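PDB 4B7H: catalase from Corynebacterium glutamicum, which breaks hydrogen peroxide down to water and oxygen at a buried haem and is inhibited by nitric oxide. Local coordinates for residues A[147-152]-A[342-346]; A[327-331]-A[348-353]. One frame throughout, in Å; residues are numbered along the deposited sequence.

Contact 1: A[147-152]-A[342-346]. With HEM (protoporphyrin IX containing Fe), chain E.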
ATOM      1  N   PHE A 147      12.911 -20.767 -23.725  1.00  8.68           N
ATOM      2  CA  PHE A 147      13.301 -19.735 -22.761  1.00  8.73           C
ATOM      3  C   PHE A 147      14.633 -20.109 -22.126  1.00  8.68           C
ATOM      4  O   PHE A 147      15.170 -21.186 -22.398  1.00  9.63           O
ATOM      5  CB  PHE A 147      12.219 -19.554 -21.697  1.00 10.01           C
ATOM      6  CG  PHE A 147      12.256 -18.211 -20.995  1.00 10.07           C
ATOM      7  CD1 PHE A 147      11.987 -17.044 -21.694  1.00 11.68           C
ATOM      8  CD2 PHE A 147      12.509 -18.130 -19.631  1.00 11.12           C
ATOM      9  CE1 PHE A 147      11.997 -15.799 -21.051  1.00 12.51           C
ATOM     10  CE2 PHE A 147      12.522 -16.895 -18.979  1.00 12.57           C
ATOM     11  CZ  PHE A 147      12.255 -15.731 -19.691  1.00 13.61           C
ATOM     12  N   PHE A 148      15.138 -19.225 -21.266  1.00  9.84           N
ATOM     13  CA  PHE A 148      16.507 -19.291 -20.767  1.00  9.80           C
ATOM     14  C   PHE A 148      16.757 -20.339 -19.687  1.00  9.50           C
ATOM     15  O   PHE A 148      17.915 -20.666 -19.411  1.00  9.97           O
ATOM     16  CB  PHE A 148      16.913 -17.943 -20.159  1.00 10.10           C
ATOM     17  CG  PHE A 148      16.809 -16.768 -21.100  1.00  8.59           C
ATOM     18  CD1 PHE A 148      17.898 -16.386 -21.880  1.00  9.59           C
ATOM     19  CD2 PHE A 148      15.642 -16.008 -21.159  1.00  8.77           C
ATOM     20  CE1 PHE A 148      17.814 -15.278 -22.727  1.00  9.47           C
ATOM     21  CE2 PHE A 148      15.554 -14.897 -22.006  1.00  9.05           C
ATOM     22  CZ  PHE A 148      16.643 -14.535 -22.782  1.00  9.69           C
ATOM     23  N   LEU A 149      15.694 -20.820 -19.037  1.00  9.19           N
ATOM     24  CA  LEU A 149      15.853 -21.619 -17.817  1.00  9.28           C
ATOM     25  C   LEU A 149      14.830 -22.731 -17.752  1.00  8.87           C
ATOM     26  O   LEU A 149      13.815 -22.678 -18.452  1.00  9.52           O
ATOM     27  CB  LEU A 149      15.688 -20.746 -16.571  1.00  8.77           C
ATOM     28  CG  LEU A 149      16.598 -19.532 -16.394  1.00 10.09           C
ATOM     29  CD1 LEU A 149      16.035 -18.634 -15.303  1.00 10.76           C
ATOM     30  CD2 LEU A 149      18.038 -19.958 -16.083  1.00 10.87           C
ATOM     31  N   ARG A 150      15.095 -23.733 -16.912  1.00  8.27           N
ATOM     32  CA  ARG A 150      14.149 -24.833 -16.709  1.00  8.24           C
ATOM     33  C   ARG A 150      13.715 -24.984 -15.252  1.00  8.98           C
ATOM     34  O   ARG A 150      13.078 -25.978 -14.879  1.00 10.16           O
ATOM     35  CB  ARG A 150      14.710 -26.160 -17.256  1.00  9.51           C
ATOM     36  CG  ARG A 150      15.983 -26.658 -16.573  1.00  9.74           C
ATOM     37  CD  ARG A 150      16.506 -27.942 -17.231  1.00  9.63           C
ATOM     38  NE  ARG A 150      16.983 -27.699 -18.595  1.00  9.63           N
ATOM     39  CZ  ARG A 150      18.262 -27.619 -18.967  1.00  9.85           C
ATOM     40  NH1 ARG A 150      19.246 -27.771 -18.082  1.00 10.45           N
ATOM     41  NH2 ARG A 150      18.555 -27.395 -20.244  1.00 10.20           N
ATOM     42  N   ASP A 151      14.028 -23.994 -14.426  1.00  9.10           N
ATOM     43  CA  ASP A 151      13.581 -24.048 -13.042  1.00  9.32           C
ATOM     44  C   ASP A 151      13.325 -22.639 -12.535  1.00  8.38           C
ATOM     45  O   ASP A 151      14.184 -21.761 -12.650  1.00  9.02           O
ATOM     46  CB  ASP A 151      14.627 -24.769 -12.187  1.00  9.38           C
ATOM     47  CG  ASP A 151      14.058 -25.318 -10.897  1.00 10.87           C
ATOM     48  OD1 ASP A 151      13.372 -24.548 -10.194  1.00 11.51           O
ATOM     49  OD2 ASP A 151      14.299 -26.511 -10.581  1.00 10.53           O
ATOM     50  N   GLY A 152      12.134 -22.425 -11.979  1.00  8.63           N
ATOM     51  CA  GLY A 152      11.744 -21.116 -11.490  1.00  8.20           C
ATOM     52  C   GLY A 152      12.619 -20.578 -10.380  1.00  7.77           C
ATOM     53  O   GLY A 152      12.678 -19.366 -10.169  1.00  8.71           O
ATOM     54  N   ASP A 342       6.478 -28.965 -16.199  1.00 10.50           N
ATOM     55  CA  ASP A 342       7.460 -27.944 -16.528  1.00  9.38           C
ATOM     56  C   ASP A 342       7.581 -27.060 -15.281  1.00  9.77           C
ATOM     57  O   ASP A 342       6.628 -26.366 -14.906  1.00  9.18           O
ATOM     58  CB  ASP A 342       6.953 -27.167 -17.751  1.00  8.80           C
ATOM     59  CG  ASP A 342       7.836 -25.999 -18.137  1.00  9.54           C
ATOM     60  OD1 ASP A 342       8.496 -25.389 -17.265  1.00  9.53           O
ATOM     61  OD2 ASP A 342       7.840 -25.664 -19.339  1.00  9.97           O
ATOM     62  N   ARG A 343       8.741 -27.094 -14.625  1.00  8.20           N
ATOM     63  CA  ARG A 343       8.904 -26.402 -13.347  1.00 10.10           C
ATOM     64  C   ARG A 343       8.826 -24.884 -13.489  1.00  9.56           C
ATOM     65  O   ARG A 343       8.438 -24.189 -12.542  1.00  9.94           O
ATOM     66  CB  ARG A 343      10.214 -26.804 -12.662  1.00 10.69           C
ATOM     67  CG  ARG A 343      10.319 -28.288 -12.379  1.00 10.13           C
ATOM     68  CD  ARG A 343      11.651 -28.628 -11.766  1.00 11.97           C
ATOM     69  NE  ARG A 343      11.847 -30.069 -11.770  1.00 10.75           N
ATOM     70  CZ  ARG A 343      12.998 -30.650 -11.457  1.00 10.84           C
ATOM     71  NH1 ARG A 343      14.033 -29.897 -11.111  1.00 11.38           N
ATOM     72  NH2 ARG A 343      13.113 -31.971 -11.501  1.00 11.55           N
ATOM     73  N   MET A 344       9.211 -24.365 -14.652  1.00  9.22           N
ATOM     74  CA  MET A 344       9.075 -22.933 -14.904  1.00  8.66           C
ATOM     75  C   MET A 344       7.599 -22.565 -14.901  1.00  8.28           C
ATOM     76  O   MET A 344       7.179 -21.629 -14.210  1.00  8.62           O
ATOM     77  CB  MET A 344       9.734 -22.556 -16.230  1.00  8.82           C
ATOM     78  CG  MET A 344      11.257 -22.696 -16.218  1.00  9.43           C
ATOM     79  SD  MET A 344      12.093 -21.324 -15.414  1.00  9.84           S
ATOM     80  CE  MET A 344      11.954 -20.113 -16.723  1.00 10.50           C
ATOM     81  N   LEU A 345       6.806 -23.317 -15.659  1.00  8.12           N
ATOM     82  CA  LEU A 345       5.368 -23.100 -15.706  1.00  8.13           C
ATOM     83  C   LEU A 345       4.759 -23.170 -14.306  1.00  9.25           C
ATOM     84  O   LEU A 345       3.960 -22.309 -13.926  1.00  9.13           O
ATOM     85  CB  LEU A 345       4.699 -24.113 -16.633  1.00  9.02           C
ATOM     86  CG  LEU A 345       3.170 -24.080 -16.671  1.00  9.06           C
ATOM     87  CD1 LEU A 345       2.646 -22.687 -17.071  1.00 10.12           C
ATOM     88  CD2 LEU A 345       2.664 -25.191 -17.603  1.00  9.38           C
ATOM     89  N   GLN A 346       5.155 -24.167 -13.520  1.00  8.77           N
ATOM     90  CA  GLN A 346       4.552 -24.340 -12.203  1.00  8.78           C
ATOM     91  C   GLN A 346       4.865 -23.166 -11.270  1.00  9.12           C
ATOM     92  O   GLN A 346       4.011 -22.737 -10.498  1.00  9.23           O
ATOM     93  CB  GLN A 346       4.923 -25.705 -11.610  1.00  8.87           C
ATOM     94  CG  GLN A 346       4.404 -26.835 -12.494  1.00  9.79           C
ATOM     95  CD  GLN A 346       4.050 -28.107 -11.750  1.00  9.59           C
ATOM     96  OE1 GLN A 346       4.143 -28.189 -10.520  1.00  9.46           O
ATOM     97  NE2 GLN A 346       3.628 -29.119 -12.507  1.00  9.52           N
TER
HETATM   98  CHA HEM E1517       5.511 -10.904 -16.786  1.00  7.78           C
HETATM   99  CHB HEM E1517       6.991 -14.206 -13.558  1.00  7.76           C
HETATM  100  CHC HEM E1517       8.827 -16.829 -17.188  1.00  9.27           C
HETATM  101  CHD HEM E1517       6.042 -14.334 -20.221  1.00  9.14           C
HETATM  102  C1A HEM E1517       5.762 -11.554 -15.603  1.00  7.47           C
HETATM  103  C2A HEM E1517       5.361 -11.102 -14.284  1.00  7.68           C
HETATM  104  C3A HEM E1517       5.762 -12.031 -13.404  1.00  7.97           C
HETATM  105  C4A HEM E1517       6.431 -13.085 -14.127  1.00  8.32           C
HETATM  106  CMA HEM E1517       5.576 -12.046 -11.883  1.00  9.58           C
HETATM  107  CAA HEM E1517       4.596  -9.792 -13.992  1.00  8.05           C
HETATM  108  CBA HEM E1517       3.100 -10.049 -14.105  1.00  8.60           C
HETATM  109  CGA HEM E1517       2.271  -8.877 -13.650  1.00  7.98           C
HETATM  110  O1A HEM E1517       1.217  -8.638 -14.291  1.00  8.10           O
HETATM  111  O2A HEM E1517       2.630  -8.182 -12.664  1.00  8.16           O
HETATM  112  C1B HEM E1517       7.646 -15.201 -14.246  1.00  7.39           C
HETATM  113  C2B HEM E1517       8.326 -16.335 -13.662  1.00  8.68           C
HETATM  114  C3B HEM E1517       8.857 -17.047 -14.678  1.00  8.92           C
HETATM  115  C4B HEM E1517       8.498 -16.391 -15.917  1.00  7.95           C
HETATM  116  CMB HEM E1517       8.412 -16.599 -12.145  1.00  8.92           C
HETATM  117  CAB HEM E1517       9.663 -18.359 -14.654  1.00 10.08           C
HETATM  118  CBB HEM E1517       9.529 -19.261 -13.682  1.00 10.92           C
HETATM  119  C1C HEM E1517       8.096 -16.496 -18.314  1.00  8.57           C
HETATM  120  C2C HEM E1517       7.913 -17.288 -19.523  1.00  9.59           C
HETATM  121  C3C HEM E1517       7.135 -16.575 -20.355  1.00  8.77           C
HETATM  122  C4C HEM E1517       6.795 -15.338 -19.685  1.00  9.12           C
HETATM  123  CMC HEM E1517       8.542 -18.681 -19.770  1.00 10.92           C
HETATM  124  CAC HEM E1517       6.572 -16.938 -21.751  1.00  9.86           C
HETATM  125  CBC HEM E1517       6.334 -18.206 -22.129  1.00 13.07           C
HETATM  126  C1D HEM E1517       5.718 -13.163 -19.593  1.00  8.53           C
HETATM  127  C2D HEM E1517       5.018 -12.102 -20.243  1.00  8.01           C
HETATM  128  C3D HEM E1517       4.845 -11.036 -19.197  1.00  8.30           C
HETATM  129  C4D HEM E1517       5.446 -11.551 -17.997  1.00  7.03           C
HETATM  130  CMD HEM E1517       4.555 -12.053 -21.697  1.00  8.89           C
HETATM  131  CAD HEM E1517       4.131  -9.709 -19.407  1.00  8.20           C
HETATM  132  CBD HEM E1517       2.625  -9.962 -19.374  1.00  8.51           C
HETATM  133  CGD HEM E1517       1.987  -8.641 -19.686  1.00  8.26           C
HETATM  134  O1D HEM E1517       1.299  -8.066 -18.806  1.00  8.79           O
HETATM  135  O2D HEM E1517       2.186  -8.144 -20.823  1.00  8.20           O
HETATM  136  NA  HEM E1517       6.408 -12.775 -15.478  1.00  7.83           N
HETATM  137  NB  HEM E1517       7.768 -15.258 -15.618  1.00  7.70           N
HETATM  138  NC  HEM E1517       7.390 -15.311 -18.446  1.00  8.80           N
HETATM  139  ND  HEM E1517       5.967 -12.810 -18.270  1.00  7.78           N
HETATM  140 FE   HEM E1517       6.926 -14.013 -16.973  1.00  7.93          FE
HETATM  141  O   HOH W   1      10.192 -23.797 -10.332  1.00 10.25           O
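Met344 and Phe147 meet at the rim of the haem pocket, where the first turn of helix 343-359 packs on the loop before helix 155-162. The methyl group CE of Met344 comes to the edge of the Phe147 ring, 3.6 Å from its atom CD2. The same methyl group reaches the haem vinyl carbon CAB and lies 3.8 Å from CB of Leu149. The bend of the Met344 chain at chi2 (-79°) lays SD against the backbone of Asp151, 3.4 Å from its carbonyl carbon. The bend at chi3 (-77°) then turns CE toward Phe147 and the vinyl group. The Phe147 ring is sandwiched. The haem methyl CMC lies over one face toward the rim, and CD2 of Phe148 lies over the centre of the other.

A water bridges the backbones, accepting from Gly152 N at 2.9 Å and donating to Arg343 O at 2.8 Å. Farther out, NH1 of Arg343 makes a weak salt bridge to OD2 of Asp151 at 3.4 Å. The carboxylate meets the guanidinium edge in its plane, but the two planes stand 78° apart. Both ions have other partners: Arg343 NH1 bonds to Ala442 O, and Asp151 OD1 bonds to Ser36 of a second subunit. Asp342 is the N-cap of the helix, and its OD1 accepts from Leu345 N at 3.1 Å.

Leu149 O is buried without a polar partner, facing CG of Met344. The contact is thus apolar beside the haem, where the CE methyl meets the vinyl group, and keeps its charged pair toward the subunit interface.

Contact 2: A[327-331]-A[348-353]; sequences ALDPG and RIFAYA. With HEM (protoporphyrin IX containing Fe), chain E.
Tyr352 turns its ring between Pro330 and the haem because its CG is anti to the carbonyl carbon (chi1 -71°). Arg348, one helical turn earlier, bends at chi3 (73°), which brings its guanidinium alongside the phenol oxygen.

CD of Pro330 sits over the centre of the Tyr352 ring, 3.5 Å from the centroid, in a CH-pi contact only 12° off the ring normal. The haem carbon C4A lies over the opposite face, toward the rim. The Arg348 guanidinium is sandwiched in the same way. CG of Pro330 covers one face, 3.9 Å from CZ of Arg348, and the haem carbon C3C covers the other. One proline therefore backs both groups.

OH of Tyr352 binds the haem iron at 2.0 Å. Arg348 grips this oxygen side-on with NE and NH2, each 2.8 Å from Tyr352 OH and nearly in the guanidinium plane. Arg348 is the second-shell residue that positions Tyr352 OH. It is held in turn by His212 at NH1 and by Val140 O at NH2.

Beside CB of Tyr352, Asp329 OD1 accepts from Gly331 N at 2.8 Å, closing an Asx turn about Pro330. A water lies 2.7 Å from Asp329 OD1 and links it to Ile349 O and Ala353 N. CD1 of Ile349 packs against Pro330 O at 3.5 Å.

Two N-H groups of Arg348 thus converge on the ligand oxygen and fix its position. A tyrosine ligand paired with an arginine one turn before it on the helix is the hallmark of the proximal haem site of haem catalases.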
ATOM      1  N   ALA A 327      -4.108  -7.694 -15.886  1.00  7.25           N
ATOM      2  CA  ALA A 327      -3.391  -8.635 -15.036  1.00  6.38           C
ATOM      3  C   ALA A 327      -3.364  -9.979 -15.743  1.00  7.45           C
ATOM      4  O   ALA A 327      -4.195 -10.856 -15.483  1.00  7.86           O
ATOM      5  CB  ALA A 327      -4.085  -8.750 -13.672  1.00  7.75           C
ATOM      6  N   LEU A 328      -2.439 -10.126 -16.683  1.00  7.05           N
ATOM      7  CA  LEU A 328      -2.372 -11.345 -17.484  1.00  7.75           C
ATOM      8  C   LEU A 328      -1.645 -12.415 -16.676  1.00  7.50           C
ATOM      9  O   LEU A 328      -0.642 -12.131 -16.027  1.00  8.60           O
ATOM     10  CB  LEU A 328      -1.684 -11.055 -18.819  1.00  8.86           C
ATOM     11  CG  LEU A 328      -2.549 -10.149 -19.719  1.00  9.19           C
ATOM     12  CD1 LEU A 328      -1.730  -9.402 -20.766  1.00 10.35           C
ATOM     13  CD2 LEU A 328      -3.657 -10.957 -20.404  1.00 11.43           C
ATOM     14  N   ASP A 329      -2.158 -13.639 -16.698  1.00  7.56           N
ATOM     15  CA  ASP A 329      -1.741 -14.645 -15.723  1.00  7.30           C
ATOM     16  C   ASP A 329      -1.899 -16.047 -16.318  1.00  6.94           C
ATOM     17  O   ASP A 329      -3.007 -16.445 -16.666  1.00  7.54           O
ATOM     18  CB  ASP A 329      -2.621 -14.451 -14.479  1.00  7.48           C
ATOM     19  CG  ASP A 329      -2.404 -15.495 -13.399  1.00  8.01           C
ATOM     20  OD1 ASP A 329      -1.489 -16.341 -13.510  1.00  9.14           O
ATOM     21  OD2 ASP A 329      -3.166 -15.450 -12.404  1.00 10.13           O
ATOM     22  N   PRO A 330      -0.792 -16.812 -16.428  1.00  7.30           N
ATOM     23  CA  PRO A 330      -0.897 -18.154 -17.027  1.00  7.49           C
ATOM     24  C   PRO A 330      -1.747 -19.096 -16.177  1.00  7.94           C
ATOM     25  O   PRO A 330      -2.208 -20.127 -16.669  1.00  8.73           O
ATOM     26  CB  PRO A 330       0.564 -18.636 -17.099  1.00  8.91           C
ATOM     27  CG  PRO A 330       1.284 -17.831 -16.076  1.00  8.47           C
ATOM     28  CD  PRO A 330       0.593 -16.492 -16.037  1.00  7.37           C
ATOM     29  N   GLY A 331      -1.963 -18.741 -14.914  1.00  8.03           N
ATOM     30  CA  GLY A 331      -2.847 -19.512 -14.053  1.00  7.99           C
ATOM     31  C   GLY A 331      -4.320 -19.353 -14.387  1.00  8.26           C
ATOM     32  O   GLY A 331      -5.169 -20.080 -13.853  1.00  9.11           O
ATOM     33  N   ARG A 348       5.421 -20.067 -12.414  1.00  7.49           N
ATOM     34  CA  ARG A 348       4.609 -18.990 -12.973  1.00  8.69           C
ATOM     35  C   ARG A 348       3.166 -19.022 -12.474  1.00  8.80           C
ATOM     36  O   ARG A 348       2.571 -17.973 -12.234  1.00  8.91           O
ATOM     37  CB  ARG A 348       4.614 -19.045 -14.496  1.00  8.06           C
ATOM     38  CG  ARG A 348       5.968 -18.790 -15.117  1.00  7.69           C
ATOM     39  CD  ARG A 348       5.877 -18.873 -16.632  1.00  8.31           C
ATOM     40  NE  ARG A 348       5.193 -17.706 -17.183  1.00  7.15           N
ATOM     41  CZ  ARG A 348       4.453 -17.712 -18.292  1.00  7.57           C
ATOM     42  NH1 ARG A 348       4.274 -18.836 -18.982  1.00  8.81           N
ATOM     43  NH2 ARG A 348       3.876 -16.588 -18.706  1.00  8.44           N
ATOM     44  N   ILE A 349       2.607 -20.219 -12.306  1.00  8.78           N
ATOM     45  CA  ILE A 349       1.213 -20.329 -11.881  1.00  9.66           C
ATOM     46  C   ILE A 349       1.007 -19.657 -10.515  1.00  9.44           C
ATOM     47  O   ILE A 349      -0.065 -19.115 -10.228  1.00 10.61           O
ATOM     48  CB  ILE A 349       0.747 -21.804 -11.897  1.00 10.35           C
ATOM     49  CG1 ILE A 349       0.829 -22.381 -13.322  1.00 11.56           C
ATOM     50  CG2 ILE A 349      -0.666 -21.949 -11.355  1.00 12.40           C
ATOM     51  CD1 ILE A 349      -0.023 -21.658 -14.358  1.00 13.03           C
ATOM     52  N   PHE A 350       2.052 -19.646  -9.690  1.00  8.76           N
ATOM     53  CA  PHE A 350       2.021 -18.883  -8.450  1.00  9.21           C
ATOM     54  C   PHE A 350       2.313 -17.384  -8.641  1.00  9.48           C
ATOM     55  O   PHE A 350       1.614 -16.523  -8.100  1.00  9.33           O
ATOM     56  CB  PHE A 350       3.011 -19.449  -7.425  1.00 10.00           C
ATOM     57  CG  PHE A 350       3.291 -18.496  -6.298  1.00 10.26           C
ATOM     58  CD1 PHE A 350       2.325 -18.255  -5.332  1.00 13.40           C
ATOM     59  CD2 PHE A 350       4.488 -17.798  -6.235  1.00 10.59           C
ATOM     60  CE1 PHE A 350       2.549 -17.351  -4.305  1.00 14.11           C
ATOM     61  CE2 PHE A 350       4.720 -16.891  -5.205  1.00 11.51           C
ATOM     62  CZ  PHE A 350       3.750 -16.670  -4.240  1.00 13.21           C
ATOM     63  N   ALA A 351       3.355 -17.086  -9.407  1.00  7.94           N
ATOM     64  CA  ALA A 351       3.999 -15.779  -9.366  1.00  7.50           C
ATOM     65  C   ALA A 351       3.190 -14.593  -9.872  1.00  6.91           C
ATOM     66  O   ALA A 351       3.340 -13.492  -9.349  1.00  7.65           O
ATOM     67  CB  ALA A 351       5.328 -15.841 -10.087  1.00  9.12           C
ATOM     68  N   TYR A 352       2.357 -14.788 -10.890  1.00  7.08           N
ATOM     69  CA  TYR A 352       1.722 -13.632 -11.532  1.00  7.02           C
ATOM     70  C   TYR A 352       0.654 -13.003 -10.649  1.00  6.83           C
ATOM     71  O   TYR A 352       0.678 -11.790 -10.419  1.00  7.79           O
ATOM     72  CB  TYR A 352       1.151 -13.980 -12.908  1.00  7.54           C
ATOM     73  CG  TYR A 352       2.221 -14.233 -13.949  1.00  6.67           C
ATOM     74  CD1 TYR A 352       3.130 -15.283 -13.804  1.00  7.41           C
ATOM     75  CD2 TYR A 352       2.320 -13.439 -15.079  1.00  7.02           C
ATOM     76  CE1 TYR A 352       4.111 -15.513 -14.747  1.00  7.67           C
ATOM     77  CE2 TYR A 352       3.291 -13.679 -16.042  1.00  7.39           C
ATOM     78  CZ  TYR A 352       4.188 -14.714 -15.861  1.00  6.81           C
ATOM     79  OH  TYR A 352       5.151 -14.966 -16.807  1.00  7.91           O
ATOM     80  N   ALA A 353      -0.271 -13.824 -10.151  1.00  7.07           N
ATOM     81  CA  ALA A 353      -1.304 -13.336  -9.248  1.00  6.94           C
ATOM     82  C   ALA A 353      -0.670 -12.746  -7.998  1.00  7.33           C
ATOM     83  O   ALA A 353      -1.152 -11.756  -7.460  1.00  8.13           O
ATOM     84  CB  ALA A 353      -2.273 -14.446  -8.882  1.00  7.00           C
TER
HETATM   85  CHA HEM E1517       5.511 -10.904 -16.786  1.00  7.78           C
HETATM   86  CHB HEM E1517       6.991 -14.206 -13.558  1.00  7.76           C
HETATM   87  CHC HEM E1517       8.827 -16.829 -17.188  1.00  9.27           C
HETATM   88  CHD HEM E1517       6.042 -14.334 -20.221  1.00  9.14           C
HETATM   89  C1A HEM E1517       5.762 -11.554 -15.603  1.00  7.47           C
HETATM   90  C2A HEM E1517       5.361 -11.102 -14.284  1.00  7.68           C
HETATM   91  C3A HEM E1517       5.762 -12.031 -13.404  1.00  7.97           C
HETATM   92  C4A HEM E1517       6.431 -13.085 -14.127  1.00  8.32           C
HETATM   93  CMA HEM E1517       5.576 -12.046 -11.883  1.00  9.58           C
HETATM   94  CAA HEM E1517       4.596  -9.792 -13.992  1.00  8.05           C
HETATM   95  CBA HEM E1517       3.100 -10.049 -14.105  1.00  8.60           C
HETATM   96  CGA HEM E1517       2.271  -8.877 -13.650  1.00  7.98           C
HETATM   97  O1A HEM E1517       1.217  -8.638 -14.291  1.00  8.10           O
HETATM   98  O2A HEM E1517       2.630  -8.182 -12.664  1.00  8.16           O
HETATM   99  C1B HEM E1517       7.646 -15.201 -14.246  1.00  7.39           C
HETATM  100  C2B HEM E1517       8.326 -16.335 -13.662  1.00  8.68           C
HETATM  101  C3B HEM E1517       8.857 -17.047 -14.678  1.00  8.92           C
HETATM  102  C4B HEM E1517       8.498 -16.391 -15.917  1.00  7.95           C
HETATM  103  CMB HEM E1517       8.412 -16.599 -12.145  1.00  8.92           C
HETATM  104  CAB HEM E1517       9.663 -18.359 -14.654  1.00 10.08           C
HETATM  105  CBB HEM E1517       9.529 -19.261 -13.682  1.00 10.92           C
HETATM  106  C1C HEM E1517       8.096 -16.496 -18.314  1.00  8.57           C
HETATM  107  C2C HEM E1517       7.913 -17.288 -19.523  1.00  9.59           C
HETATM  108  C3C HEM E1517       7.135 -16.575 -20.355  1.00  8.77           C
HETATM  109  C4C HEM E1517       6.795 -15.338 -19.685  1.00  9.12           C
HETATM  110  CMC HEM E1517       8.542 -18.681 -19.770  1.00 10.92           C
HETATM  111  CAC HEM E1517       6.572 -16.938 -21.751  1.00  9.86           C
HETATM  112  CBC HEM E1517       6.334 -18.206 -22.129  1.00 13.07           C
HETATM  113  C1D HEM E1517       5.718 -13.163 -19.593  1.00  8.53           C
HETATM  114  C2D HEM E1517       5.018 -12.102 -20.243  1.00  8.01           C
HETATM  115  C3D HEM E1517       4.845 -11.036 -19.197  1.00  8.30           C
HETATM  116  C4D HEM E1517       5.446 -11.551 -17.997  1.00  7.03           C
HETATM  117  CMD HEM E1517       4.555 -12.053 -21.697  1.00  8.89           C
HETATM  118  CAD HEM E1517       4.131  -9.709 -19.407  1.00  8.20           C
HETATM  119  CBD HEM E1517       2.625  -9.962 -19.374  1.00  8.51           C
HETATM  120  CGD HEM E1517       1.987  -8.641 -19.686  1.00  8.26           C
HETATM  121  O1D HEM E1517       1.299  -8.066 -18.806  1.00  8.79           O
HETATM  122  O2D HEM E1517       2.186  -8.144 -20.823  1.00  8.20           O
HETATM  123  NA  HEM E1517       6.408 -12.775 -15.478  1.00  7.83           N
HETATM  124  NB  HEM E1517       7.768 -15.258 -15.618  1.00  7.70           N
HETATM  125  NC  HEM E1517       7.390 -15.311 -18.446  1.00  8.80           N
HETATM  126  ND  HEM E1517       5.967 -12.810 -18.270  1.00  7.78           N
HETATM  127 FE   HEM E1517       6.926 -14.013 -16.973  1.00  7.93          FE
HETATM  128  O   HOH W   2      -0.254 -16.518 -11.102  1.00  9.86           O

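From the N terminus, the chain first passes 147-152, in the loop after strand 135-142. It runs on through helices and most of the remaining strands of the barrel sheet to 327-331, in the loop after helix 319-324. Past the short strand 337-338 it enters helix 343-359, whose start returns to 147-152 and closes the long loop of contact 1. The next turns of the same helix meet 327-331 and close the short loop of contact 2. The two contacts cross, since their segments alternate along the sequence. Their centres are about 14 Å apart. Helix 343-359 joins them, tying two separate loops to the haem, and both contacts also touch a second subunit.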